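Local coordinates for diaminopimelate decarboxylase (Psychromonas ingrahamii, PDB 4XG1) that catalyses the pyridoxal 5'-phosphate-dependent decarboxylation of meso-diaminopimelate to L-lysine, the last step of lysine biosynthesis, as a homodimer, at the interface of chains A and B. Sequence-based numbering; all coordinates share one arbitrary frame. Chains: chain A/B, Diaminopimelate decarboxylase.

The interface of chains A and B. Residues chain A 381-383, 389; chain B 381-383, 389.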
loop_
_atom_site.group_PDB
_atom_site.type_symbol
_atom_site.label_atom_id
_atom_site.label_comp_id
_atom_site.label_asym_id
_atom_site.label_seq_id
_atom_site.Cartn_x
_atom_site.Cartn_y
_atom_site.Cartn_z
ATOM N N SER A 381 2.938 -5.417 0.330
ATOM C CA SER A 381 2.673 -5.121 -1.069
ATOM C C SER A 381 1.181 -4.997 -1.353
ATOM O O SER A 381 0.339 -5.590 -0.659
ATOM C CB SER A 381 3.234 -6.220 -1.972
ATOM O OG SER A 381 2.549 -7.424 -1.738
ATOM N N SER A 382 0.885 -4.304 -2.449
ATOM C CA SER A 382 -0.510 -4.059 -2.844
ATOM C C SER A 382 -0.613 -4.156 -4.329
ATOM O O SER A 382 0.354 -4.511 -4.996
ATOM C CB SER A 382 -0.920 -2.671 -2.411
ATOM O OG SER A 382 -0.317 -1.699 -3.236
ATOM N N ASN A 383 -1.795 -3.834 -4.843
ATOM C CA ASN A 383 -2.078 -3.831 -6.258
ATOM C C ASN A 383 -2.288 -2.441 -6.820
ATOM O O ASN A 383 -2.878 -2.295 -7.881
ATOM C CB ASN A 383 -3.345 -4.625 -6.533
ATOM C CG ASN A 383 -3.221 -6.064 -6.176
ATOM O OD1 ASN A 383 -3.920 -6.534 -5.269
ATOM N ND2 ASN A 383 -2.358 -6.784 -6.855
ATOM N N ARG A 389 0.720 -8.655 -8.114
ATOM C CA ARG A 389 1.776 -8.890 -7.159
ATOM C C ARG A 389 2.808 -9.831 -7.712
ATOM O O ARG A 389 2.497 -10.754 -8.474
ATOM C CB ARG A 389 1.252 -9.367 -5.802
ATOM C CG ARG A 389 0.858 -8.180 -4.937
ATOM C CD ARG A 389 0.462 -8.544 -3.505
ATOM N NE ARG A 389 -0.940 -8.943 -3.426
ATOM C CZ ARG A 389 -1.764 -8.681 -2.423
ATOM N NH1 ARG A 389 -2.984 -9.118 -2.507
ATOM N NH2 ARG A 389 -1.399 -7.974 -1.356
ATOM N N SER B 381 -5.029 -0.174 -1.039
ATOM C CA SER B 381 -5.150 -1.108 0.055
ATOM C C SER B 381 -4.375 -2.356 -0.166
ATOM O O SER B 381 -4.065 -2.738 -1.301
ATOM C CB SER B 381 -6.577 -1.498 0.292
ATOM O OG SER B 381 -7.054 -2.236 -0.829
ATOM N N SER B 382 -4.034 -2.998 0.941
ATOM C CA SER B 382 -3.194 -4.191 0.922
ATOM C C SER B 382 -3.700 -5.185 1.928
ATOM O O SER B 382 -4.731 -4.949 2.545
ATOM C CB SER B 382 -1.759 -3.838 1.260
ATOM O OG SER B 382 -1.616 -3.590 2.652
ATOM N N ASN B 383 -2.963 -6.276 2.071
ATOM C CA ASN B 383 -3.266 -7.336 3.030
ATOM C C ASN B 383 -2.297 -7.403 4.215
ATOM O O ASN B 383 -2.205 -8.421 4.853
ATOM C CB ASN B 383 -3.249 -8.690 2.331
ATOM C CG ASN B 383 -4.295 -8.788 1.262
ATOM O OD1 ASN B 383 -3.968 -8.926 0.088
ATOM N ND2 ASN B 383 -5.591 -8.740 1.659
ATOM N N ARG B 389 -9.070 -7.657 2.595
ATOM C CA ARG B 389 -9.522 -6.402 2.098
ATOM C C ARG B 389 -11.025 -6.220 2.317
ATOM O O ARG B 389 -11.808 -7.178 2.229
ATOM C CB ARG B 389 -9.158 -6.160 0.610
ATOM C CG ARG B 389 -7.762 -5.601 0.506
ATOM C CD ARG B 389 -7.354 -5.171 -0.884
ATOM N NE ARG B 389 -6.853 -6.301 -1.668
ATOM C CZ ARG B 389 -5.869 -6.252 -2.547
ATOM N NH1 ARG B 389 -5.555 -7.366 -3.151
ATOM N NH2 ARG B 389 -5.186 -5.145 -2.810
HETATM O O HOH W 1 -0.235 -6.920 1.703
#
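A:Asn383 and B:Arg389 meet across the two-fold axis of the homodimer, and A:Arg389 and B:Asn383 repeat the pairing with the chains exchanged. Both arginines are poorly ordered, and the positions of their guanidinium groups should be read with caution. In each pair the side-chain amide oxygen accepts from the end of the guanidinium: B:Arg389 NH1 donates to A:Asn383 OD1 at 2.8 Å, arriving nearly in line with the amide C=O (175°). NH2 of the same arginine adds a weak, more bent bond to this oxygen at 3.1 Å. A:Asn383 OD1 lies at the edge of the B:Arg389 guanidinium, facing both terminal nitrogens; the twin is slightly more tilted. Amide and guanidinium are nearly coplanar, 26° apart. Each Asn383 holds CG beside its own backbone N (chi1 -63° in A:Asn383), which turns OD1 toward the partner chain.

Within each chain, Arg389 NH2 also reaches back weakly to the carbonyl oxygen of Ser381, which may steady the guanidinium against its own chain; the bend at chi3 probably helps to turn it there. The arginine side chains run past each other in opposite directions, with A:Arg389 NH1 and B:Arg389 NH1 modelled 3.2 Å apart and not hydrogen bonded. The two Asn383 oxygens probably ease this approach of like charges.

A water links the backbones, 2.8 Å from A:Ser381 O and hydrogen bonded also to the backbone N of B:Asn383.

Around the axis, A:Ser382 and B:Ser382 form an antiparallel beta bridge between the loops. Their CB atoms pack 3.9 Å apart, and A:Ser382 CB also lies against the carbonyl oxygen of B:Ser381.

This small, largely polar patch lies about 15 Å from A:Cys348, the predicted proton donor. Tyr384, next in the chain, lines the pocket of the pyridoxal-phosphate lysine with Cys348 and Glu349. Because active sites in this family combine residues of both subunits, the patch probably helps to position the loop leading into that pocket.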